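Local coordinates for reticulocyte binding protein (Streptococcus agalactiae COH1, PDB 3FAW) that probably hydrolyses alpha-1,6-glucosidic bonds of pullulan and related branched glucans as a secreted, cell-wall-anchored pullulanase, at residues A[604-609]-A[751-756]; A[610-615]-A[739-744]; A[522-527]-A[568-573]; A[542-547]-A[721-726]. All coordinates share one frame; numbering follows the deposited sequence.

Interaction 1. Residues A[604-609]-A[751-756]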
loop_
_atom_site.group_PDB
_atom_site.type_symbol
_atom_site.label_atom_id
_atom_site.label_comp_id
_atom_site.label_asym_id
_atom_site.label_seq_id
_atom_site.Cartn_x
_atom_site.Cartn_y
_atom_site.Cartn_z
ATOM N N GLY A 604 -17.404 11.856 12.678
ATOM C CA GLY A 604 -16.273 11.630 11.778
ATOM C C GLY A 604 -16.660 10.936 10.486
ATOM O O GLY A 604 -16.218 11.334 9.408
ATOM N N ASN A 605 -17.490 9.897 10.594
ATOM C CA ASN A 605 -17.954 9.149 9.425
ATOM C C ASN A 605 -18.877 9.979 8.534
ATOM O O ASN A 605 -18.833 9.857 7.310
ATOM C CB ASN A 605 -18.648 7.845 9.844
ATOM C CG ASN A 605 -17.672 6.800 10.379
ATOM O OD1 ASN A 605 -16.461 7.036 10.470
ATOM N ND2 ASN A 605 -18.203 5.631 10.736
ATOM N N VAL A 606 -19.708 10.820 9.145
ATOM C CA VAL A 606 -20.545 11.753 8.390
ATOM C C VAL A 606 -19.688 12.663 7.511
ATOM O O VAL A 606 -19.960 12.823 6.318
ATOM C CB VAL A 606 -21.408 12.634 9.317
ATOM C CG1 VAL A 606 -22.005 13.799 8.543
ATOM C CG2 VAL A 606 -22.504 11.811 9.973
ATOM N N MET A 607 -18.646 13.243 8.104
ATOM C CA MET A 607 -17.812 14.217 7.406
ATOM C C MET A 607 -17.037 13.592 6.236
ATOM O O MET A 607 -16.988 14.172 5.153
ATOM C CB MET A 607 -16.874 14.925 8.394
ATOM C CG MET A 607 -17.636 15.788 9.398
ATOM S SD MET A 607 -16.609 16.783 10.485
ATOM C CE MET A 607 -15.655 15.509 11.300
ATOM N N ILE A 608 -16.470 12.406 6.440
ATOM C CA ILE A 608 -15.764 11.699 5.362
ATOM C C ILE A 608 -16.707 11.329 4.210
ATOM O O ILE A 608 -16.358 11.485 3.038
ATOM C CB ILE A 608 -15.042 10.416 5.878
ATOM C CG1 ILE A 608 -13.882 10.787 6.804
ATOM C CG2 ILE A 608 -14.522 9.565 4.706
ATOM C CD1 ILE A 608 -12.768 11.628 6.150
ATOM N N LEU A 609 -17.905 10.858 4.548
ATOM C CA LEU A 609 -18.835 10.347 3.541
ATOM C C LEU A 609 -19.688 11.424 2.849
ATOM O O LEU A 609 -20.466 11.105 1.942
ATOM C CB LEU A 609 -19.711 9.254 4.149
ATOM C CG LEU A 609 -18.923 7.966 4.422
ATOM C CD1 LEU A 609 -19.681 7.050 5.363
ATOM C CD2 LEU A 609 -18.587 7.243 3.110
ATOM N N VAL A 751 -25.483 19.683 5.077
ATOM C CA VAL A 751 -24.914 18.875 6.162
ATOM C C VAL A 751 -24.524 19.763 7.346
ATOM O O VAL A 751 -23.796 20.740 7.178
ATOM C CB VAL A 751 -23.643 18.117 5.697
ATOM C CG1 VAL A 751 -23.156 17.160 6.793
ATOM C CG2 VAL A 751 -23.904 17.364 4.396
ATOM N N PHE A 752 -25.012 19.408 8.535
ATOM C CA PHE A 752 -24.709 20.127 9.773
ATOM C C PHE A 752 -24.009 19.191 10.751
ATOM O O PHE A 752 -24.516 18.106 11.030
ATOM C CB PHE A 752 -25.995 20.640 10.424
ATOM C CG PHE A 752 -26.816 21.545 9.541
ATOM C CD1 PHE A 752 -26.695 22.924 9.633
ATOM C CD2 PHE A 752 -27.726 21.016 8.635
ATOM C CE1 PHE A 752 -27.453 23.758 8.830
ATOM C CE2 PHE A 752 -28.484 21.842 7.828
ATOM C CZ PHE A 752 -28.349 23.216 7.927
ATOM N N VAL A 753 -22.852 19.607 11.267
ATOM C CA VAL A 753 -22.115 18.826 12.274
ATOM C C VAL A 753 -21.809 19.681 13.502
ATOM O O VAL A 753 -20.916 20.533 13.461
ATOM C CB VAL A 753 -20.782 18.274 11.710
ATOM C CG1 VAL A 753 -19.970 17.594 12.808
ATOM C CG2 VAL A 753 -21.043 17.303 10.559
ATOM N N ASN A 754 -22.566 19.470 14.577
ATOM C CA ASN A 754 -22.244 20.068 15.869
ATOM C C ASN A 754 -21.363 19.111 16.674
ATOM O O ASN A 754 -21.862 18.181 17.309
ATOM C CB ASN A 754 -23.509 20.418 16.664
ATOM C CG ASN A 754 -23.198 21.152 17.971
ATOM O OD1 ASN A 754 -22.064 21.574 18.205
ATOM N ND2 ASN A 754 -24.208 21.310 18.823
ATOM N N ALA A 755 -20.055 19.348 16.634
ATOM C CA ALA A 755 -19.099 18.564 17.413
ATOM C C ALA A 755 -18.844 19.179 18.793
ATOM O O ALA A 755 -17.972 18.713 19.526
ATOM C CB ALA A 755 -17.781 18.417 16.646
ATOM N N ASP A 756 -19.597 20.225 19.140
ATOM C CA ASP A 756 -19.477 20.865 20.450
ATOM C C ASP A 756 -20.218 20.040 21.494
ATOM O O ASP A 756 -21.131 19.275 21.168
ATOM C CB ASP A 756 -20.030 22.296 20.410
ATOM C CG ASP A 756 -19.480 23.181 21.528
ATOM O OD1 ASP A 756 -18.804 22.670 22.444
ATOM O OD2 ASP A 756 -19.730 24.401 21.493
#
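V606 and M607 of helix 590-609, the last helix before the eighth strand of the catalytic TIM barrel, lie against V751 and V753 of strand 748-754 in the C-terminal beta domain. Segment 604-609 runs roughly antiparallel to 751-754, at 149°, with the two axes 9.6 Å apart at their closest. Residues 751 and 753 turn the same face of the strand to the barrel, while F752 between them points to the other face of its sheet. The contact is wholly apolar and buried. CG1 of V606 is the methyl that reaches the strand, 4.0 Å from CG1 of V751. The same V606 methyl also lies 4.2 Å from CG2 of V753, so it faces the notch between the two strand valines; V606 runs counter to both valine side chains, alongside them. M607 comes in differently, crossing V753 at about a right angle. Its chain is extended at chi2 and bends only at chi3 (-60°), so that CG and SD, rather than the CE methyl, meet the valine. F536, from a loop, touches both M607 and V753 and closes this side of the interface, and V606 is further covered by Y693 and L697 of helix 685-703 and by A808 of the adjacent strand 807-813. At the end of the strand, N754 OD1 accepts from D756 N in an Asx turn. V753 meets M607 with both of its methyls: CG2 is 3.9 Å from M607 CG, and CG1 is 4.2 Å from M607 SD.

Interaction 2. Residues A[610-615]-A[739-744]; sequences TSQGTA and YQTIDS
Y739, on strand 736-742 of the C-terminal sheet, donates its phenolic hydroxyl to T610, at the junction of helix 590-609 with the loop before strand 614-618, with OH 2.8 Å from T610 OG1. Both side chains place the group that meets the other between the backbone N and the carbonyl carbon. In T610 this group is OG1 (chi1 56°), which is turned toward the strand, with CG2 beside the backbone N. Y739 holds its ring in the corresponding place (chi1 45°), and its OH end reaches T610. T610 OG1 meets this ring at its edge, close to its plane, with CZ 3.8 Å from OG1. V751, on the adjacent strand, touches both side chains, and F548 and I551 of helix 544-551 also pack on Y739. Farther along, Q612 and T741 approach without bonding to each other, NE2 of Q612 lying 4.3 Å from OG1 of T741. Q612 bends at chi2 (-62°), which brings its amide nearer the strand. NE2 of Q612 and OG1 of T741 both bind the carbonyl of A706, while Q612 OE1 takes K709 N. The result is a short, buried hydrogen-bond chain: T610 OG1 accepts from the phenol of Y739 and is also bonded to V606 O, a carbonyl that can only accept, so the threonine hydroxyl donates there.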
loop_
_atom_site.group_PDB
_atom_site.type_symbol
_atom_site.label_atom_id
_atom_site.label_comp_id
_atom_site.label_asym_id
_atom_site.label_seq_id
_atom_site.Cartn_x
_atom_site.Cartn_y
_atom_site.Cartn_z
ATOM N N THR A 610 -19.541 12.682 3.271
ATOM C CA THR A 610 -20.161 13.825 2.588
ATOM C C THR A 610 -19.113 14.809 2.030
ATOM O O THR A 610 -19.461 15.895 1.544
ATOM C CB THR A 610 -21.155 14.569 3.522
ATOM O OG1 THR A 610 -20.493 14.975 4.728
ATOM C CG2 THR A 610 -22.324 13.670 3.881
ATOM N N SER A 611 -17.836 14.420 2.091
ATOM C CA SER A 611 -16.735 15.212 1.542
ATOM C C SER A 611 -16.476 14.833 0.093
ATOM O O SER A 611 -16.647 13.678 -0.288
ATOM C CB SER A 611 -15.449 14.983 2.339
ATOM O OG SER A 611 -15.509 15.605 3.605
ATOM N N GLN A 612 -16.033 15.798 -0.705
ATOM C CA GLN A 612 -15.661 15.528 -2.098
ATOM C C GLN A 612 -14.425 14.633 -2.162
ATOM O O GLN A 612 -13.701 14.485 -1.176
ATOM C CB GLN A 612 -15.388 16.832 -2.856
ATOM C CG GLN A 612 -16.552 17.823 -2.868
ATOM C CD GLN A 612 -17.782 17.275 -3.554
ATOM O OE1 GLN A 612 -17.692 16.685 -4.628
ATOM N NE2 GLN A 612 -18.946 17.473 -2.936
ATOM N N GLY A 613 -14.195 14.039 -3.332
ATOM C CA GLY A 613 -13.036 13.177 -3.565
ATOM C C GLY A 613 -13.361 11.709 -3.397
ATOM O O GLY A 613 -14.515 11.313 -3.502
ATOM N N THR A 614 -12.333 10.902 -3.143
ATOM C CA THR A 614 -12.496 9.457 -2.942
ATOM C C THR A 614 -12.615 9.142 -1.447
ATOM O O THR A 614 -11.745 9.519 -0.657
ATOM C CB THR A 614 -11.314 8.671 -3.550
ATOM O OG1 THR A 614 -11.303 8.846 -4.973
ATOM C CG2 THR A 614 -11.418 7.174 -3.235
ATOM N N ALA A 615 -13.691 8.451 -1.069
ATOM C CA ALA A 615 -13.954 8.116 0.329
ATOM C C ALA A 615 -13.278 6.799 0.703
ATOM O O ALA A 615 -13.380 5.815 -0.027
ATOM C CB ALA A 615 -15.456 8.037 0.586
ATOM N N TYR A 739 -22.453 22.919 5.806
ATOM C CA TYR A 739 -22.215 23.200 4.390
ATOM C C TYR A 739 -23.313 22.656 3.493
ATOM O O TYR A 739 -23.968 21.669 3.818
ATOM C CB TYR A 739 -20.858 22.656 3.924
ATOM C CG TYR A 739 -20.535 21.250 4.376
ATOM C CD1 TYR A 739 -20.734 20.153 3.534
ATOM C CD2 TYR A 739 -20.003 21.020 5.640
ATOM C CE1 TYR A 739 -20.417 18.863 3.953
ATOM C CE2 TYR A 739 -19.693 19.747 6.064
ATOM C CZ TYR A 739 -19.892 18.671 5.223
ATOM O OH TYR A 739 -19.566 17.411 5.675
ATOM N N GLN A 740 -23.487 23.317 2.354
ATOM C CA GLN A 740 -24.510 22.954 1.386
ATOM C C GLN A 740 -23.880 22.565 0.054
ATOM O O GLN A 740 -22.947 23.214 -0.419
ATOM C CB GLN A 740 -25.463 24.125 1.171
ATOM C CG GLN A 740 -26.734 23.759 0.413
ATOM C CD GLN A 740 -27.546 24.983 0.048
ATOM O OE1 GLN A 740 -28.627 25.208 0.777
ATOM N NE2 GLN A 740 -27.201 25.721 -0.877
ATOM N N THR A 741 -24.400 21.495 -0.538
ATOM C CA THR A 741 -24.022 21.092 -1.885
ATOM C C THR A 741 -25.285 20.846 -2.714
ATOM O O THR A 741 -26.367 20.624 -2.168
ATOM C CB THR A 741 -23.107 19.841 -1.878
ATOM O OG1 THR A 741 -22.787 19.476 -3.226
ATOM C CG2 THR A 741 -23.776 18.665 -1.169
ATOM N N ILE A 742 -25.131 20.911 -4.033
ATOM C CA ILE A 742 -26.239 20.751 -4.972
ATOM C C ILE A 742 -25.812 19.732 -6.022
ATOM O O ILE A 742 -24.658 19.737 -6.452
ATOM C CB ILE A 742 -26.586 22.088 -5.683
ATOM C CG1 ILE A 742 -26.566 23.263 -4.694
ATOM C CG2 ILE A 742 -27.941 21.985 -6.373
ATOM C CD1 ILE A 742 -26.814 24.619 -5.333
ATOM N N ASP A 743 -26.723 18.855 -6.431
ATOM C CA ASP A 743 -26.385 17.850 -7.443
ATOM C C ASP A 743 -26.830 18.283 -8.842
ATOM O O ASP A 743 -27.432 19.350 -9.011
ATOM C CB ASP A 743 -26.921 16.460 -7.054
ATOM C CG ASP A 743 -28.425 16.329 -7.185
ATOM O OD1 ASP A 743 -29.096 17.286 -7.620
ATOM O OD2 ASP A 743 -28.935 15.239 -6.846
ATOM N N SER A 744 -26.520 17.452 -9.835
ATOM C CA SER A 744 -26.812 17.748 -11.242
ATOM C C SER A 744 -28.308 17.920 -11.548
ATOM O O SER A 744 -28.668 18.577 -12.524
ATOM C CB SER A 744 -26.217 16.657 -12.142
ATOM O OG SER A 744 -26.645 15.367 -11.736
#

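Interaction 3. Residues A[522-527]-A[568-573]; sequences NSLKSG and QYIAAH
L524 of helix 518-525 and the following K525 close on I570 in the loop that follows barrel strand 566-568. The tight part belongs to the lysine. Its chain leaves from between the backbone N and the carbonyl carbon (chi1 44°) and bends again at chi2 and chi3, curling over the isoleucine backbone instead of stretching away. K525 CG lies 3.6 Å from I570 CB, and K525 CE comes to 3.0 Å from I570 O, so methylenes as well as the ammonium crowd that carbonyl. NZ of K525 makes a weak bond of 2.9 Å to I570 O. A second hydrogen bond runs back to its own segment, from K525 NZ to S526 O at 3.0 Å, nearly along the C=O axis. The buried ammonium thus links the chain leaving the helix, where S526 has positive phi, with the loop. The looser part is the leucine: L524 meets only the CG2 methyl of I570, through CD1 at 3.9 Å and CB at 4.0 Å. On the helix's more open face, N522 and S523 are partly exposed and make no contact with the loop. Around this joint, L578 and V581 of helix 578-586 pack on K525, I547 of helix 544-551 covers L524, and I608 of helix 590-609 rests on I570, while Q568 pairs with the final barrel strand, 614-618.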
loop_
_atom_site.group_PDB
_atom_site.type_symbol
_atom_site.label_atom_id
_atom_site.label_comp_id
_atom_site.label_asym_id
_atom_site.label_seq_id
_atom_site.Cartn_x
_atom_site.Cartn_y
_atom_site.Cartn_z
ATOM N N ASN A 522 -5.748 14.672 10.284
ATOM C CA ASN A 522 -5.254 15.453 11.424
ATOM C C ASN A 522 -6.275 16.451 11.958
ATOM O O ASN A 522 -6.515 16.519 13.168
ATOM C CB ASN A 522 -3.976 16.211 11.049
ATOM C CG ASN A 522 -2.780 15.297 10.875
ATOM O OD1 ASN A 522 -2.858 14.098 11.122
ATOM N ND2 ASN A 522 -1.661 15.869 10.449
ATOM N N SER A 523 -6.867 17.225 11.049
ATOM C CA SER A 523 -7.814 18.272 11.431
ATOM C C SER A 523 -9.045 17.718 12.156
ATOM O O SER A 523 -9.530 18.330 13.112
ATOM C CB SER A 523 -8.247 19.074 10.204
ATOM O OG SER A 523 -7.142 19.740 9.617
ATOM N N LEU A 524 -9.538 16.563 11.711
ATOM C CA LEU A 524 -10.744 15.962 12.303
ATOM C C LEU A 524 -10.491 15.170 13.591
ATOM O O LEU A 524 -11.288 15.258 14.526
ATOM C CB LEU A 524 -11.459 15.064 11.287
ATOM C CG LEU A 524 -12.086 15.734 10.058
ATOM C CD1 LEU A 524 -13.039 14.764 9.356
ATOM C CD2 LEU A 524 -12.811 17.023 10.423
ATOM N N LYS A 525 -9.411 14.390 13.642
ATOM C CA LYS A 525 -9.181 13.488 14.793
ATOM C C LYS A 525 -7.711 13.212 15.155
ATOM O O LYS A 525 -7.417 12.223 15.824
ATOM C CB LYS A 525 -9.937 12.159 14.581
ATOM C CG LYS A 525 -9.827 11.550 13.182
ATOM C CD LYS A 525 -8.409 11.127 12.802
ATOM C CE LYS A 525 -7.919 9.933 13.626
ATOM N NZ LYS A 525 -6.663 9.365 13.078
ATOM N N SER A 526 -6.807 14.089 14.723
ATOM C CA SER A 526 -5.360 13.967 14.990
ATOM C C SER A 526 -4.644 12.853 14.222
ATOM O O SER A 526 -5.259 11.920 13.696
ATOM C CB SER A 526 -5.065 13.819 16.492
ATOM O OG SER A 526 -5.211 12.477 16.944
ATOM N N GLY A 527 -3.321 12.984 14.185
ATOM C CA GLY A 527 -2.423 12.019 13.557
ATOM C C GLY A 527 -0.985 12.490 13.698
ATOM O O GLY A 527 -0.708 13.405 14.463
ATOM N N GLN A 568 -9.902 10.772 0.951
ATOM C CA GLN A 568 -10.358 11.278 2.254
ATOM C C GLN A 568 -10.449 10.142 3.269
ATOM O O GLN A 568 -11.146 9.149 3.039
ATOM C CB GLN A 568 -11.738 11.936 2.132
ATOM C CG GLN A 568 -11.863 13.028 1.065
ATOM C CD GLN A 568 -11.281 14.369 1.492
ATOM O OE1 GLN A 568 -10.351 14.434 2.291
ATOM N NE2 GLN A 568 -11.826 15.448 0.943
ATOM N N TYR A 569 -9.750 10.291 4.392
ATOM C CA TYR A 569 -9.779 9.281 5.444
ATOM C C TYR A 569 -9.487 9.857 6.824
ATOM O O TYR A 569 -8.883 10.931 6.956
ATOM C CB TYR A 569 -8.803 8.142 5.130
ATOM C CG TYR A 569 -7.349 8.357 5.524
ATOM C CD1 TYR A 569 -6.666 9.528 5.194
ATOM C CD2 TYR A 569 -6.644 7.357 6.185
ATOM C CE1 TYR A 569 -5.321 9.701 5.538
ATOM C CE2 TYR A 569 -5.312 7.517 6.527
ATOM C CZ TYR A 569 -4.651 8.687 6.201
ATOM O OH TYR A 569 -3.323 8.831 6.547
ATOM N N ILE A 570 -9.932 9.130 7.842
ATOM C CA ILE A 570 -9.591 9.442 9.234
ATOM C C ILE A 570 -9.008 8.240 9.995
ATOM O O ILE A 570 -8.537 8.390 11.121
ATOM C CB ILE A 570 -10.791 10.047 10.001
ATOM C CG1 ILE A 570 -12.045 9.168 9.867
ATOM C CG2 ILE A 570 -11.058 11.465 9.508
ATOM C CD1 ILE A 570 -13.236 9.656 10.676
ATOM N N ALA A 571 -9.018 7.059 9.378
ATOM C CA ALA A 571 -8.387 5.875 9.974
ATOM C C ALA A 571 -7.958 4.867 8.912
ATOM O O ALA A 571 -8.421 4.905 7.771
ATOM C CB ALA A 571 -9.320 5.222 10.961
ATOM N N ALA A 572 -7.069 3.967 9.315
ATOM C CA ALA A 572 -6.563 2.898 8.457
ATOM C C ALA A 572 -5.935 1.831 9.346
ATOM O O ALA A 572 -5.996 1.934 10.567
ATOM C CB ALA A 572 -5.545 3.440 7.476
ATOM N N HIS A 573 -5.333 0.814 8.735
ATOM C CA HIS A 573 -4.678 -0.256 9.491
ATOM C C HIS A 573 -3.557 0.278 10.391
ATOM O O HIS A 573 -3.311 -0.273 11.461
ATOM C CB HIS A 573 -4.139 -1.336 8.549
ATOM C CG HIS A 573 -2.923 -0.915 7.781
ATOM N ND1 HIS A 573 -2.993 -0.345 6.528
ATOM C CD2 HIS A 573 -1.608 -0.958 8.103
ATOM C CE1 HIS A 573 -1.773 -0.063 6.109
ATOM N NE2 HIS A 573 -0.914 -0.426 7.045
#

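Interaction 4. Residues A[542-547]-A[721-726]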
loop_
_atom_site.group_PDB
_atom_site.type_symbol
_atom_site.label_atom_id
_atom_site.label_comp_id
_atom_site.label_asym_id
_atom_site.label_seq_id
_atom_site.Cartn_x
_atom_site.Cartn_y
_atom_site.Cartn_z
ATOM N N GLN A 542 -11.036 23.984 15.478
ATOM C CA GLN A 542 -10.237 24.084 14.257
ATOM C C GLN A 542 -10.740 25.244 13.408
ATOM O O GLN A 542 -11.917 25.596 13.473
ATOM C CB GLN A 542 -10.322 22.786 13.449
ATOM C CG GLN A 542 -9.904 21.521 14.209
ATOM C CD GLN A 542 -8.424 21.488 14.557
ATOM O OE1 GLN A 542 -8.051 21.406 15.730
ATOM N NE2 GLN A 542 -7.573 21.556 13.540
ATOM N N SER A 543 -9.851 25.836 12.615
ATOM C CA SER A 543 -10.247 26.860 11.647
ATOM C C SER A 543 -11.253 26.254 10.666
ATOM O O SER A 543 -10.965 25.249 10.020
ATOM C CB SER A 543 -9.030 27.400 10.893
ATOM O OG SER A 543 -9.409 28.372 9.934
ATOM N N LEU A 544 -12.434 26.859 10.571
ATOM C CA LEU A 544 -13.523 26.298 9.766
ATOM C C LEU A 544 -13.275 26.421 8.263
ATOM O O LEU A 544 -13.798 25.629 7.485
ATOM C CB LEU A 544 -14.856 26.959 10.124
ATOM C CG LEU A 544 -15.277 26.872 11.598
ATOM C CD1 LEU A 544 -16.653 27.471 11.772
ATOM C CD2 LEU A 544 -15.237 25.434 12.113
ATOM N N GLN A 545 -12.486 27.411 7.855
ATOM C CA GLN A 545 -12.141 27.569 6.439
ATOM C C GLN A 545 -11.296 26.380 5.965
ATOM O O GLN A 545 -11.544 25.822 4.899
ATOM C CB GLN A 545 -11.403 28.891 6.203
ATOM C CG GLN A 545 -11.404 29.364 4.748
ATOM C CD GLN A 545 -12.803 29.640 4.200
ATOM O OE1 GLN A 545 -12.980 29.413 2.902
ATOM N NE2 GLN A 545 -13.706 30.047 4.932
ATOM N N GLY A 546 -10.315 25.997 6.778
ATOM C CA GLY A 546 -9.474 24.832 6.504
ATOM C C GLY A 546 -10.262 23.535 6.460
ATOM O O GLY A 546 -10.046 22.712 5.574
ATOM N N ILE A 547 -11.169 23.361 7.422
ATOM C CA ILE A 547 -12.091 22.220 7.449
ATOM C C ILE A 547 -12.956 22.226 6.189
ATOM O O ILE A 547 -13.085 21.204 5.515
ATOM C CB ILE A 547 -13.022 22.238 8.704
ATOM C CG1 ILE A 547 -12.217 22.163 10.008
ATOM C CG2 ILE A 547 -14.012 21.064 8.685
ATOM C CD1 ILE A 547 -11.530 20.840 10.231
ATOM N N LEU A 721 -20.245 27.382 2.157
ATOM C CA LEU A 721 -20.106 27.327 3.612
ATOM C C LEU A 721 -21.242 28.088 4.291
ATOM O O LEU A 721 -21.332 29.312 4.177
ATOM C CB LEU A 721 -18.756 27.917 4.028
ATOM C CG LEU A 721 -18.405 27.888 5.518
ATOM C CD1 LEU A 721 -18.317 26.452 6.033
ATOM C CD2 LEU A 721 -17.105 28.629 5.762
ATOM N N ILE A 722 -22.108 27.362 4.994
ATOM C CA ILE A 722 -23.226 27.982 5.706
ATOM C C ILE A 722 -22.718 28.718 6.952
ATOM O O ILE A 722 -23.049 29.883 7.175
ATOM C CB ILE A 722 -24.290 26.941 6.117
ATOM C CG1 ILE A 722 -24.913 26.294 4.876
ATOM C CG2 ILE A 722 -25.370 27.601 6.973
ATOM C CD1 ILE A 722 -25.811 25.110 5.185
ATOM N N THR A 723 -21.906 28.032 7.748
ATOM C CA THR A 723 -21.309 28.625 8.938
ATOM C C THR A 723 -20.052 29.429 8.602
ATOM O O THR A 723 -18.933 29.002 8.898
ATOM C CB THR A 723 -20.948 27.546 9.977
ATOM O OG1 THR A 723 -20.057 26.594 9.382
ATOM C CG2 THR A 723 -22.201 26.831 10.470
ATOM N N GLU A 724 -20.235 30.597 7.992
ATOM C CA GLU A 724 -19.123 31.528 7.787
ATOM C C GLU A 724 -18.792 32.209 9.107
ATOM O O GLU A 724 -19.654 32.330 9.979
ATOM C CB GLU A 724 -19.466 32.578 6.729
ATOM C CG GLU A 724 -19.662 32.000 5.339
ATOM C CD GLU A 724 -19.726 33.062 4.263
ATOM O OE1 GLU A 724 -20.267 34.157 4.530
ATOM O OE2 GLU A 724 -19.237 32.801 3.143
ATOM N N VAL A 725 -17.547 32.651 9.251
ATOM C CA VAL A 725 -17.101 33.300 10.484
ATOM C C VAL A 725 -17.936 34.548 10.732
ATOM O O VAL A 725 -18.037 35.407 9.859
ATOM C CB VAL A 725 -15.604 33.681 10.432
ATOM C CG1 VAL A 725 -15.170 34.333 11.742
ATOM C CG2 VAL A 725 -14.755 32.454 10.152
ATOM N N GLY A 726 -18.558 34.624 11.907
ATOM C CA GLY A 726 -19.389 35.770 12.276
ATOM C C GLY A 726 -20.886 35.565 12.104
ATOM O O GLY A 726 -21.672 36.416 12.508
#
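Where L544 begins helix 544-551, its CA is 7.9 Å from that of V725, in a segment that reverses through an inverse gamma turn centred on T723 and closed by a weak bond from E724 N to I722 O at 3.0 Å. L544 rests one methyl against the turn: its CD1 lies 4.0 Å from T723 O and 4.3 Å from T723 OG1. That hydroxyl is occupied, being bonded to A738 N of the neighbouring strand, and I730 of a loop touches both L544 and T723. This is a junction between the catalytic barrel domain and the C-terminal beta domain, where strand 720-721 forms one margin of the five-stranded antiparallel sheet. Strand 542-543, just before the helix, pairs with 733-734, so backbone as well as side chains bridge the two domains here. Q545 crosses L721 obliquely. With CG anti to the backbone N (chi1 -161°) and a bend at chi2 (62°), its amide swings back toward the sheet, and NE2 of Q545 comes to 3.8 Å from CD2 of L721, a van der Waals contact; Q545 is partly exposed. I737 of strand 736-742 packs on L721, T723 and I547.

Overall arrangement
All four contacts lie on one side of the molecule, where the TIM barrel meets the C-terminal beta domain, with centres 13 to 19 Å apart. Interaction 3 is internal to the barrel; interactions 1, 2 and 4 bind barrel elements to the five-stranded sheet. Along the chain, interaction 3 closes before 1 and 2 open, the span of interaction 1 encloses that of interaction 2, and interaction 4 crosses all three. Interactions 1 and 2 use adjacent strands, 748-754 and 736-742, whose backbones pair at V751 and Y739. T614 and Q568 join interactions 2 and 3 through the last two barrel strands. The C-terminal domain thus rests on helices and loops flanking the last two barrel strands.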